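C alpha-dehydrogenase (Sphingobium sp. SYK-6, PDB 4YAG) is a short-chain dehydrogenase/reductase that binds NADH and probably oxidises the C-alpha position in lignin beta-aryl ether breakdown. Local coordinates at residues H59-D64 / A72-E77; D86-N91 / M124-G129. All coordinates share one frame; numbering follows the deposited sequence.

Contact 1: residues H59-D64 / A72-E77; sequences HTIRLD and AEAARE. With NAI (1,4-dihydronicotinamide adenine dinucleotide), chain C.
His59 and Glu77 are joined by a hydrogen bond at the edge of an otherwise apolar contact: NE2 of the histidine donates to OE2 of the glutamate over 2.9 Å, at an N-H...O angle of 161°. The acceptor sits in the plane of the imidazole, whereas the hydrogen reaches the carboxylate on its anti side, 34° out of the carboxylate plane. Ring and carboxylate are clearly turned against each other. Glu77 carries its CG anti to the backbone N and runs on extended, which sends the carboxylate across from the helix to the strand. A water donates to Glu77 OE2 at 2.9 Å and also to the carbonyl O of Thr60; two donors on one oxygen probably stabilise the carboxylate and fix its rotation. Alongside, Ile61 comes from the opposite direction and lays its CD1 against the glutamate chain, 3.6 Å from Glu77 CD.

Strand 58-62 is the outermost on this side of the parallel Rossmann sheet, and helix 68-82, the next element in the chain, runs back along it nearly antiparallel; the axes of 59-62 and 72-77 approach to 10.3 Å, at 165°. Deeper in the interface, Leu63 CD2 meets the methyl CB of Ala74 at 3.4 Å, tighter than usual for two carbons. Just beyond the strand the chain reaches the cofactor: the adenine amino group N6A of NADH donates to Asp64 OD1 at 3.0 Å, and the carbonyl O of Leu63 lies close to adenine C2A. Ser66 also bonds Asp64 OD1, while Arg205 forms a salt bridge with OD2.

Contact 2: residues D86-N91 / M124-G129; sequences DILINN and MAFTPG. With NAI (1,4-dihydronicotinamide adenine dinucleotide), chain C.
Leu88 on the strand meets Phe126 on the helix through both ends of its fork. From CB, the leucine side chain leaves the strand toward the helix, with CG anti to the backbone N (chi1 174°). There it divides. CD1 comes over one face of the Phe126 ring, at its inner end, 4.1 Å from both CG and CD1 of the phenylalanine: a methyl laid on the aromatic face near the point where the ring is attached. CD2 turns instead to the stem of the same residue, 4.0 Å from Phe126 CB, and the same Leu88 CD2 lies more loosely, 4.4 Å, from Thr127 CG2. The two side chains of Leu88 and Phe126 cross at about a right angle, and no hydrogen bond joins the segments.

Around Phe126 the packing is apolar: Phe9 of the neighbouring strand meets the Phe126 ring with the planes about 35° apart, and Met71 of helix 68-82 packs against Phe126. The hydroxyl OG1 of Thr127 bonds back to the carbonyl of Ile123 within its own helix.

Just past the C-terminal end of the strand, the carbonyl O of Asn91 accepts a hydrogen bond from the ribose hydroxyl O3D of NADH at 2.9 Å. The side chain of Asn91 is bound to Thr142 through OD1, and its backbone N to Thr11. A buried central strand packed on a helix, with the cofactor met where the strand ends, is the layout of the Rossmann fold of short-chain dehydrogenases.

In the fold
From the N terminus, the chain first forms strands 7-11 and 31-36, then strand 58-62 at the sheet edge. Contact 1 closes a short loop of seven residues as helix 68-82 turns back on that strand. The chain then crosses to strand 87-90, on the far side of strand 7-11, and contact 2 closes a much longer loop when helix 105-133 returns to it. The loops follow in series and do not nest. They still meet in space: the Phe126 ring rests against helix 68-82, with CE2 3.5 Å from Ala75 CA, so both helices pack together against one sheet. The C-terminal ends of both strands lead to the NADH site.

Contact 1: residues H59-D64 / A72-E77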
loop_
_atom_site.group_PDB
_atom_site.type_symbol
_atom_site.label_atom_id
_atom_site.label_comp_id
_atom_site.label_asym_id
_atom_site.label_seq_id
_atom_site.Cartn_x
_atom_site.Cartn_y
_atom_site.Cartn_z
ATOM N N HIS A 59 18.990 -22.703 -10.486
ATOM C CA HIS A 59 17.870 -23.600 -10.230
ATOM C C HIS A 59 16.586 -22.817 -10.473
ATOM O O HIS A 59 16.521 -21.645 -10.136
ATOM C CB HIS A 59 17.907 -24.086 -8.783
ATOM C CG HIS A 59 16.787 -25.004 -8.410
ATOM N ND1 HIS A 59 16.563 -26.209 -9.046
ATOM C CD2 HIS A 59 15.846 -24.921 -7.440
ATOM C CE1 HIS A 59 15.528 -26.813 -8.496
ATOM N NE2 HIS A 59 15.071 -26.051 -7.514
ATOM N N THR A 60 15.572 -23.456 -11.046
ATOM C CA THR A 60 14.311 -22.786 -11.318
ATOM C C THR A 60 13.193 -23.408 -10.498
ATOM O O THR A 60 13.153 -24.613 -10.291
ATOM C CB THR A 60 13.933 -22.855 -12.801
ATOM O OG1 THR A 60 13.921 -24.214 -13.215
ATOM C CG2 THR A 60 14.953 -22.078 -13.632
ATOM N N ILE A 61 12.284 -22.551 -10.058
ATOM C CA ILE A 61 11.096 -22.977 -9.334
ATOM C C ILE A 61 9.904 -22.228 -9.893
ATOM O O ILE A 61 9.908 -20.984 -9.946
ATOM C CB ILE A 61 11.180 -22.661 -7.819
ATOM C CG1 ILE A 61 12.362 -23.379 -7.173
ATOM C CG2 ILE A 61 9.887 -23.075 -7.109
ATOM C CD1 ILE A 61 12.567 -23.022 -5.717
ATOM N N ARG A 62 8.886 -22.980 -10.277
ATOM C CA ARG A 62 7.630 -22.391 -10.726
ATOM C C ARG A 62 6.736 -22.143 -9.508
ATOM O O ARG A 62 6.408 -23.090 -8.759
ATOM C CB ARG A 62 6.936 -23.310 -11.716
ATOM C CG ARG A 62 5.643 -22.708 -12.258
ATOM C CD ARG A 62 5.028 -23.553 -13.322
ATOM N NE ARG A 62 3.719 -23.041 -13.719
ATOM C CZ ARG A 62 2.557 -23.461 -13.219
ATOM N NH1 ARG A 62 2.512 -24.416 -12.293
ATOM N NH2 ARG A 62 1.428 -22.922 -13.658
ATOM N N LEU A 63 6.312 -20.895 -9.329
ATOM C CA LEU A 63 5.446 -20.557 -8.212
ATOM C C LEU A 63 4.754 -19.236 -8.469
ATOM O O LEU A 63 5.130 -18.487 -9.357
ATOM C CB LEU A 63 6.215 -20.493 -6.890
ATOM C CG LEU A 63 7.402 -19.555 -6.765
ATOM C CD1 LEU A 63 7.007 -18.087 -6.680
ATOM C CD2 LEU A 63 8.231 -19.919 -5.519
ATOM N N ASP A 64 3.702 -19.010 -7.692
ATOM C CA ASP A 64 2.984 -17.736 -7.605
ATOM C C ASP A 64 3.373 -17.078 -6.275
ATOM O O ASP A 64 3.123 -17.663 -5.215
ATOM C CB ASP A 64 1.493 -18.055 -7.627
ATOM C CG ASP A 64 0.594 -16.839 -7.452
ATOM O OD1 ASP A 64 1.069 -15.702 -7.297
ATOM O OD2 ASP A 64 -0.638 -17.061 -7.493
ATOM N N ALA A 72 6.515 -20.764 1.289
ATOM C CA ALA A 72 7.144 -21.513 2.351
ATOM C C ALA A 72 7.893 -22.732 1.786
ATOM O O ALA A 72 9.006 -23.063 2.223
ATOM C CB ALA A 72 6.119 -21.973 3.375
ATOM N N GLU A 73 7.258 -23.394 0.819
ATOM C CA GLU A 73 7.896 -24.499 0.102
ATOM C C GLU A 73 9.159 -24.000 -0.573
ATOM O O GLU A 73 10.195 -24.669 -0.543
ATOM C CB GLU A 73 6.955 -25.065 -0.951
ATOM C CG GLU A 73 5.773 -25.824 -0.393
ATOM C CD GLU A 73 4.728 -26.174 -1.445
ATOM O OE1 GLU A 73 4.934 -25.863 -2.637
ATOM O OE2 GLU A 73 3.693 -26.761 -1.080
ATOM N N ALA A 74 9.067 -22.843 -1.211
ATOM C CA ALA A 74 10.232 -22.304 -1.933
ATOM C C ALA A 74 11.400 -21.991 -1.004
ATOM O O ALA A 74 12.563 -22.161 -1.376
ATOM C CB ALA A 74 9.841 -21.094 -2.726
ATOM N N ALA A 75 11.112 -21.527 0.216
ATOM C CA ALA A 75 12.174 -21.235 1.154
ATOM C C ALA A 75 12.879 -22.540 1.549
ATOM O O ALA A 75 14.106 -22.588 1.661
ATOM C CB ALA A 75 11.621 -20.497 2.391
ATOM N N ARG A 76 12.114 -23.603 1.760
ATOM C CA ARG A 76 12.710 -24.916 2.018
ATOM C C ARG A 76 13.505 -25.438 0.823
ATOM O O ARG A 76 14.610 -25.948 0.995
ATOM C CB ARG A 76 11.664 -25.955 2.413
ATOM C CG ARG A 76 11.067 -25.732 3.802
ATOM C CD ARG A 76 10.201 -26.891 4.216
ATOM N NE ARG A 76 8.997 -27.058 3.402
ATOM C CZ ARG A 76 7.831 -26.458 3.633
ATOM N NH1 ARG A 76 7.697 -25.575 4.630
ATOM N NH2 ARG A 76 6.798 -26.693 2.836
ATOM N N GLU A 77 12.936 -25.313 -0.375
ATOM C CA GLU A 77 13.581 -25.867 -1.578
ATOM C C GLU A 77 14.857 -25.083 -1.900
ATOM O O GLU A 77 15.883 -25.669 -2.214
ATOM C CB GLU A 77 12.599 -25.841 -2.761
ATOM C CG GLU A 77 13.178 -26.424 -4.060
ATOM C CD GLU A 77 12.149 -26.605 -5.186
ATOM O OE1 GLU A 77 10.908 -26.356 -4.964
ATOM O OE2 GLU A 77 12.617 -27.016 -6.291
HETATM P PA NAI C . 8.523 -9.084 -16.854
HETATM O O1A NAI C . 7.102 -9.519 -17.081
HETATM O O2A NAI C . 9.464 -9.164 -18.040
HETATM O O5B NAI C . 9.155 -9.891 -15.660
HETATM C C5B NAI C . 8.367 -10.218 -14.552
HETATM C C4B NAI C . 8.394 -11.681 -14.360
HETATM O O4B NAI C . 7.659 -11.891 -13.111
HETATM C C3B NAI C . 7.770 -12.493 -15.406
HETATM O O3B NAI C . 8.640 -13.543 -15.877
HETATM C C2B NAI C . 6.551 -12.998 -14.805
HETATM O O2B NAI C . 6.126 -14.266 -15.325
HETATM C C1B NAI C . 6.823 -13.025 -13.368
HETATM N N9A NAI C . 5.640 -12.982 -12.550
HETATM C C8A NAI C . 4.506 -12.215 -12.721
HETATM N N7A NAI C . 3.604 -12.506 -11.774
HETATM C C5A NAI C . 4.128 -13.463 -10.945
HETATM C C6A NAI C . 3.695 -14.159 -9.815
HETATM N N6A NAI C . 2.395 -13.959 -9.331
HETATM N N1A NAI C . 4.508 -15.071 -9.223
HETATM C C2A NAI C . 5.742 -15.312 -9.726
HETATM N N3A NAI C . 6.206 -14.675 -10.812
HETATM C C4A NAI C . 5.428 -13.763 -11.437
HETATM O O3 NAI C . 8.383 -7.573 -16.393
HETATM P PN NAI C . 9.405 -6.602 -15.612
HETATM O O1N NAI C . 10.837 -7.119 -15.625
HETATM O O2N NAI C . 9.229 -5.257 -16.273
HETATM O O5D NAI C . 8.826 -6.594 -14.112
HETATM C C5D NAI C . 9.677 -6.695 -12.967
HETATM C C4D NAI C . 9.280 -5.681 -11.957
HETATM O O4D NAI C . 9.684 -4.353 -12.455
HETATM C C3D NAI C . 7.839 -5.608 -11.696
HETATM O O3D NAI C . 7.622 -5.550 -10.271
HETATM C C2D NAI C . 7.387 -4.375 -12.337
HETATM O O2D NAI C . 6.229 -3.845 -11.680
HETATM C C1D NAI C . 8.520 -3.478 -12.207
HETATM N N1N NAI C . 8.656 -2.365 -13.071
HETATM C C2N NAI C . 8.916 -2.472 -14.417
HETATM C C3N NAI C . 9.066 -1.325 -15.179
HETATM C C7N NAI C . 9.350 -1.412 -16.640
HETATM O O7N NAI C . 9.345 -0.402 -17.376
HETATM N N7N NAI C . 9.729 -2.719 -17.171
HETATM C C4N NAI C . 8.969 -0.062 -14.619
HETATM C C5N NAI C . 8.762 0.027 -13.255
HETATM C C6N NAI C . 8.621 -1.106 -12.496
HETATM O O HOH W 1 11.674 -26.659 -8.960
#

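Contact 2: residues D86-N91 / M124-G129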
loop_
_atom_site.group_PDB
_atom_site.type_symbol
_atom_site.label_atom_id
_atom_site.label_comp_id
_atom_site.label_asym_id
_atom_site.label_seq_id
_atom_site.Cartn_x
_atom_site.Cartn_y
_atom_site.Cartn_z
ATOM N N ASP A 86 21.056 -15.871 0.516
ATOM C CA ASP A 86 21.637 -14.734 1.211
ATOM C C ASP A 86 21.091 -13.434 0.652
ATOM O O ASP A 86 21.067 -12.414 1.347
ATOM C CB ASP A 86 23.139 -14.742 1.053
ATOM C CG ASP A 86 23.730 -16.101 1.347
ATOM O OD1 ASP A 86 24.104 -16.830 0.397
ATOM O OD2 ASP A 86 23.775 -16.468 2.543
ATOM N N ILE A 87 20.690 -13.473 -0.612
ATOM C CA ILE A 87 20.140 -12.319 -1.302
ATOM C C ILE A 87 18.722 -12.674 -1.711
ATOM O O ILE A 87 18.492 -13.687 -2.383
ATOM C CB ILE A 87 20.998 -11.931 -2.507
ATOM C CG1 ILE A 87 22.400 -11.499 -2.031
ATOM C CG2 ILE A 87 20.317 -10.859 -3.366
ATOM C CD1 ILE A 87 23.424 -11.336 -3.134
ATOM N N LEU A 88 17.780 -11.832 -1.296
ATOM C CA LEU A 88 16.372 -12.004 -1.611
ATOM C C LEU A 88 15.904 -10.861 -2.513
ATOM O O LEU A 88 15.947 -9.704 -2.115
ATOM C CB LEU A 88 15.544 -12.039 -0.315
ATOM C CG LEU A 88 14.020 -12.062 -0.470
ATOM C CD1 LEU A 88 13.543 -13.335 -1.165
ATOM C CD2 LEU A 88 13.355 -11.887 0.910
ATOM N N ILE A 89 15.482 -11.189 -3.733
ATOM C CA ILE A 89 15.056 -10.186 -4.709
ATOM C C ILE A 89 13.559 -10.392 -4.948
ATOM O O ILE A 89 13.148 -11.319 -5.649
ATOM C CB ILE A 89 15.831 -10.245 -6.051
ATOM C CG1 ILE A 89 17.352 -10.302 -5.834
ATOM C CG2 ILE A 89 15.386 -9.084 -6.942
ATOM C CD1 ILE A 89 17.973 -9.048 -5.359
ATOM N N ASN A 90 12.741 -9.538 -4.339
ATOM C CA ASN A 90 11.302 -9.604 -4.507
ATOM C C ASN A 90 10.949 -8.678 -5.651
ATOM O O ASN A 90 10.691 -7.485 -5.453
ATOM C CB ASN A 90 10.582 -9.142 -3.242
ATOM C CG ASN A 90 10.876 -10.015 -2.045
ATOM O OD1 ASN A 90 10.625 -11.218 -2.063
ATOM N ND2 ASN A 90 11.396 -9.407 -0.973
ATOM N N ASN A 91 10.973 -9.222 -6.853
ATOM C CA ASN A 91 10.911 -8.414 -8.063
ATOM C C ASN A 91 9.686 -8.658 -8.942
ATOM O O ASN A 91 9.308 -7.781 -9.711
ATOM C CB ASN A 91 12.203 -8.620 -8.854
ATOM C CG ASN A 91 12.077 -8.244 -10.296
ATOM O OD1 ASN A 91 12.248 -7.079 -10.685
ATOM N ND2 ASN A 91 11.790 -9.236 -11.117
ATOM N N MET A 124 8.366 -12.569 4.719
ATOM C CA MET A 124 7.900 -13.422 5.797
ATOM C C MET A 124 8.432 -14.846 5.672
ATOM O O MET A 124 8.774 -15.486 6.673
ATOM C CB MET A 124 6.370 -13.426 5.830
ATOM C CG MET A 124 5.754 -12.057 6.164
ATOM S SD MET A 124 6.198 -11.398 7.794
ATOM C CE MET A 124 5.332 -12.589 8.761
ATOM N N ALA A 125 8.484 -15.348 4.444
ATOM C CA ALA A 125 8.925 -16.725 4.218
ATOM C C ALA A 125 10.436 -16.904 4.313
ATOM O O ALA A 125 10.887 -17.953 4.760
ATOM C CB ALA A 125 8.434 -17.223 2.873
ATOM N N PHE A 126 11.209 -15.901 3.889
ATOM C CA PHE A 126 12.665 -16.050 3.770
ATOM C C PHE A 126 13.499 -15.400 4.850
ATOM O O PHE A 126 14.579 -15.892 5.172
ATOM C CB PHE A 126 13.150 -15.541 2.412
ATOM C CG PHE A 126 12.825 -16.475 1.295
ATOM C CD1 PHE A 126 11.576 -16.454 0.699
ATOM C CD2 PHE A 126 13.741 -17.409 0.867
ATOM C CE1 PHE A 126 11.238 -17.344 -0.330
ATOM C CE2 PHE A 126 13.414 -18.282 -0.145
ATOM C CZ PHE A 126 12.175 -18.266 -0.743
ATOM N N THR A 127 13.059 -14.289 5.413
ATOM C CA THR A 127 13.943 -13.608 6.351
ATOM C C THR A 127 14.210 -14.336 7.668
ATOM O O THR A 127 15.289 -14.177 8.211
ATOM C CB THR A 127 13.598 -12.099 6.594
ATOM O OG1 THR A 127 12.325 -11.993 7.226
ATOM C CG2 THR A 127 13.638 -11.348 5.302
ATOM N N PRO A 128 13.267 -15.166 8.178
ATOM C CA PRO A 128 13.631 -15.881 9.403
ATOM C C PRO A 128 14.913 -16.699 9.224
ATOM O O PRO A 128 15.782 -16.678 10.092
ATOM C CB PRO A 128 12.407 -16.760 9.666
ATOM C CG PRO A 128 11.290 -15.970 9.140
ATOM C CD PRO A 128 11.824 -15.308 7.896
ATOM N N GLY A 129 15.046 -17.385 8.088
ATOM C CA GLY A 129 16.217 -18.191 7.832
ATOM C C GLY A 129 17.444 -17.343 7.604
ATOM O O GLY A 129 18.530 -17.707 8.023
HETATM P PA NAI C . 8.523 -9.084 -16.854
HETATM O O1A NAI C . 7.102 -9.519 -17.081
HETATM O O2A NAI C . 9.464 -9.164 -18.040
HETATM O O5B NAI C . 9.155 -9.891 -15.660
HETATM C C5B NAI C . 8.367 -10.218 -14.552
HETATM C C4B NAI C . 8.394 -11.681 -14.360
HETATM O O4B NAI C . 7.659 -11.891 -13.111
HETATM C C3B NAI C . 7.770 -12.493 -15.406
HETATM O O3B NAI C . 8.640 -13.543 -15.877
HETATM C C2B NAI C . 6.551 -12.998 -14.805
HETATM O O2B NAI C . 6.126 -14.266 -15.325
HETATM C C1B NAI C . 6.823 -13.025 -13.368
HETATM N N9A NAI C . 5.640 -12.982 -12.550
HETATM C C8A NAI C . 4.506 -12.215 -12.721
HETATM N N7A NAI C . 3.604 -12.506 -11.774
HETATM C C5A NAI C . 4.128 -13.463 -10.945
HETATM C C6A NAI C . 3.695 -14.159 -9.815
HETATM N N6A NAI C . 2.395 -13.959 -9.331
HETATM N N1A NAI C . 4.508 -15.071 -9.223
HETATM C C2A NAI C . 5.742 -15.312 -9.726
HETATM N N3A NAI C . 6.206 -14.675 -10.812
HETATM C C4A NAI C . 5.428 -13.763 -11.437
HETATM O O3 NAI C . 8.383 -7.573 -16.393
HETATM P PN NAI C . 9.405 -6.602 -15.612
HETATM O O1N NAI C . 10.837 -7.119 -15.625
HETATM O O2N NAI C . 9.229 -5.257 -16.273
HETATM O O5D NAI C . 8.826 -6.594 -14.112
HETATM C C5D NAI C . 9.677 -6.695 -12.967
HETATM C C4D NAI C . 9.280 -5.681 -11.957
HETATM O O4D NAI C . 9.684 -4.353 -12.455
HETATM C C3D NAI C . 7.839 -5.608 -11.696
HETATM O O3D NAI C . 7.622 -5.550 -10.271
HETATM C C2D NAI C . 7.387 -4.375 -12.337
HETATM O O2D NAI C . 6.229 -3.845 -11.680
HETATM C C1D NAI C . 8.520 -3.478 -12.207
HETATM N N1N NAI C . 8.656 -2.365 -13.071
HETATM C C2N NAI C . 8.916 -2.472 -14.417
HETATM C C3N NAI C . 9.066 -1.325 -15.179
HETATM C C7N NAI C . 9.350 -1.412 -16.640
HETATM O O7N NAI C . 9.345 -0.402 -17.376
HETATM N N7N NAI C . 9.729 -2.719 -17.171
HETATM C C4N NAI C . 8.969 -0.062 -14.619
HETATM C C5N NAI C . 8.762 0.027 -13.255
HETATM C C6N NAI C . 8.621 -1.106 -12.496
#